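Side-chain contact in spore cortex-lytic enzyme (Bacillus cereus ATCC 14579, PDB 6TCI), which probably acts as an N-acetylmuramyl-L-alanine amidase in spore cortex hydrolysis during germination, this chain being its N-terminal, putative peptidoglycan-binding domain: residues Arg46-Lys51 against Gln66-Ala71. Residues are numbered along the deposited sequence; the frame is centred on the assembly and turned at random.
Sequences RNFQEK and QMLVKA
The ring of Phe-48 carries the whole contact: Leu-68 lies over one face, and Ala-71 CB and the carbonyl O of Met-67 sit at its edge. Methyl CD1 of Leu-68 makes a CH-pi contact, 3.9 Å from the centroid of the Phe-48 ring and 23° off its normal, displaced toward the rim, where Leu-68 CD1 is 3.6 Å from Phe-48 CE1. With CG anti to the backbone N (chi1 171°), Phe-48 reaches straight across from helix 39-51, and its outermost atom CZ stops 3.5 Å from CA of Leu-68. Ala-71 CB approaches CE1 of Phe-48 at 4.0 Å, one turn after Leu-68. Met-67 meets the ring obliquely through CG, 3.8 Å from Phe-48 CZ; beyond CG its chain bends away. The segment axes cross at 78°, 11.2 Å apart, a gap filled from one side by the Phe-48 ring and from the other by Leu-68, Met-67 and Ala-71. Leu-23 of helix 14-25 also touches Phe-48, and Leu-19 touches Leu-68, placing both in the apolar interior where the domain's three helices meet. Between these two segments the contact rests on dispersion and burial of apolar surface, while Gln-49 NE2 hydrogen-bonds Thr-64 OG1 earlier on helix 62-71.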
loop_
_atom_site.group_PDB
_atom_site.type_symbol
_atom_site.label_atom_id
_atom_site.label_comp_id
_atom_site.label_asym_id
_atom_site.label_seq_id
_atom_site.Cartn_x
_atom_site.Cartn_y
_atom_site.Cartn_z
ATOM N N ARG A 46 -1.312 -1.994 6.668
ATOM C CA ARG A 46 -2.246 -2.597 7.614
ATOM C C ARG A 46 -3.172 -1.554 8.235
ATOM O O ARG A 46 -4.365 -1.812 8.425
ATOM C CB ARG A 46 -1.483 -3.387 8.674
ATOM C CG ARG A 46 -0.840 -4.633 8.112
ATOM C CD ARG A 46 0.039 -5.293 9.146
ATOM N NE ARG A 46 -0.729 -5.625 10.341
ATOM C CZ ARG A 46 -1.262 -6.821 10.578
ATOM N NH1 ARG A 46 -1.086 -7.822 9.722
ATOM N NH2 ARG A 46 -1.977 -7.012 11.669
ATOM N N ASN A 47 -2.644 -0.368 8.557
ATOM C CA ASN A 47 -3.501 0.679 9.112
ATOM C C ASN A 47 -4.521 1.154 8.087
ATOM O O ASN A 47 -5.667 1.462 8.438
ATOM C CB ASN A 47 -2.644 1.842 9.602
ATOM C CG ASN A 47 -1.913 1.513 10.877
ATOM O OD1 ASN A 47 -2.381 0.698 11.674
ATOM N ND2 ASN A 47 -0.756 2.129 11.076
ATOM N N PHE A 48 -4.120 1.225 6.814
ATOM C CA PHE A 48 -5.069 1.554 5.758
ATOM C C PHE A 48 -6.159 0.495 5.662
ATOM O O PHE A 48 -7.349 0.818 5.574
ATOM C CB PHE A 48 -4.342 1.686 4.419
ATOM C CG PHE A 48 -5.272 1.803 3.255
ATOM C CD1 PHE A 48 -5.819 3.030 2.923
ATOM C CD2 PHE A 48 -5.636 0.692 2.516
ATOM C CE1 PHE A 48 -6.701 3.155 1.875
ATOM C CE2 PHE A 48 -6.521 0.815 1.454
ATOM C CZ PHE A 48 -7.054 2.052 1.143
ATOM N N GLN A 49 -5.762 -0.785 5.662
ATOM C CA GLN A 49 -6.752 -1.854 5.583
ATOM C C GLN A 49 -7.747 -1.776 6.734
ATOM O O GLN A 49 -8.958 -1.910 6.521
ATOM C CB GLN A 49 -6.059 -3.216 5.529
ATOM C CG GLN A 49 -5.341 -3.448 4.204
ATOM C CD GLN A 49 -4.511 -4.714 4.214
ATOM O OE1 GLN A 49 -3.873 -5.040 5.214
ATOM N NE2 GLN A 49 -4.518 -5.435 3.100
ATOM N N GLU A 50 -7.257 -1.545 7.956
ATOM C CA GLU A 50 -8.141 -1.447 9.113
ATOM C C GLU A 50 -9.118 -0.289 8.959
ATOM O O GLU A 50 -10.327 -0.452 9.165
ATOM C CB GLU A 50 -7.310 -1.300 10.391
ATOM C CG GLU A 50 -8.142 -1.213 11.667
ATOM C CD GLU A 50 -8.113 -2.498 12.464
ATOM O OE1 GLU A 50 -7.039 -3.137 12.528
ATOM O OE2 GLU A 50 -9.165 -2.866 13.030
ATOM N N LYS A 51 -8.610 0.887 8.576
ATOM C CA LYS A 51 -9.461 2.066 8.453
ATOM C C LYS A 51 -10.542 1.865 7.399
ATOM O O LYS A 51 -11.677 2.330 7.566
ATOM C CB LYS A 51 -8.607 3.287 8.096
ATOM C CG LYS A 51 -9.386 4.591 7.939
ATOM C CD LYS A 51 -9.979 5.058 9.274
ATOM C CE LYS A 51 -8.885 5.406 10.272
ATOM N NZ LYS A 51 -9.402 6.207 11.416
ATOM N N GLN A 66 -7.732 -1.829 -5.261
ATOM C CA GLN A 66 -8.907 -1.112 -5.744
ATOM C C GLN A 66 -9.395 -0.106 -4.714
ATOM O O GLN A 66 -9.780 1.017 -5.066
ATOM C CB GLN A 66 -10.012 -2.104 -6.105
ATOM C CG GLN A 66 -9.740 -2.854 -7.400
ATOM C CD GLN A 66 -10.517 -4.149 -7.506
ATOM O OE1 GLN A 66 -11.474 -4.375 -6.762
ATOM N NE2 GLN A 66 -10.103 -5.013 -8.430
ATOM N N MET A 67 -9.366 -0.486 -3.433
ATOM C CA MET A 67 -9.769 0.439 -2.381
ATOM C C MET A 67 -8.807 1.617 -2.280
ATOM O O MET A 67 -9.235 2.755 -2.066
ATOM C CB MET A 67 -9.853 -0.305 -1.049
ATOM C CG MET A 67 -10.356 0.542 0.104
ATOM S SD MET A 67 -12.136 0.821 0.043
ATOM C CE MET A 67 -12.744 -0.823 0.394
ATOM N N LEU A 68 -7.509 1.361 -2.431
ATOM C CA LEU A 68 -6.526 2.433 -2.328
ATOM C C LEU A 68 -6.676 3.428 -3.474
ATOM O O LEU A 68 -6.563 4.645 -3.269
ATOM C CB LEU A 68 -5.121 1.833 -2.265
ATOM C CG LEU A 68 -3.996 2.824 -1.980
ATOM C CD1 LEU A 68 -4.277 3.622 -0.705
ATOM C CD2 LEU A 68 -2.661 2.091 -1.899
ATOM N N VAL A 69 -6.960 2.933 -4.683
ATOM C CA VAL A 69 -7.228 3.815 -5.814
ATOM C C VAL A 69 -8.498 4.628 -5.577
ATOM O O VAL A 69 -8.531 5.840 -5.828
ATOM C CB VAL A 69 -7.285 2.991 -7.115
ATOM C CG1 VAL A 69 -7.769 3.839 -8.253
ATOM C CG2 VAL A 69 -5.908 2.395 -7.425
ATOM N N LYS A 70 -9.559 3.984 -5.090
ATOM C CA LYS A 70 -10.798 4.703 -4.805
ATOM C C LYS A 70 -10.590 5.760 -3.726
ATOM O O LYS A 70 -11.115 6.876 -3.824
ATOM C CB LYS A 70 -11.883 3.706 -4.396
ATOM C CG LYS A 70 -13.253 4.324 -4.123
ATOM C CD LYS A 70 -14.264 3.254 -3.720
ATOM C CE LYS A 70 -15.630 3.851 -3.428
ATOM N N ALA A 71 -9.796 5.441 -2.701
ATOM C CA ALA A 71 -9.568 6.358 -1.591
ATOM C C ALA A 71 -8.691 7.549 -1.965
ATOM O O ALA A 71 -8.710 8.555 -1.249
ATOM C CB ALA A 71 -8.919 5.612 -0.427
#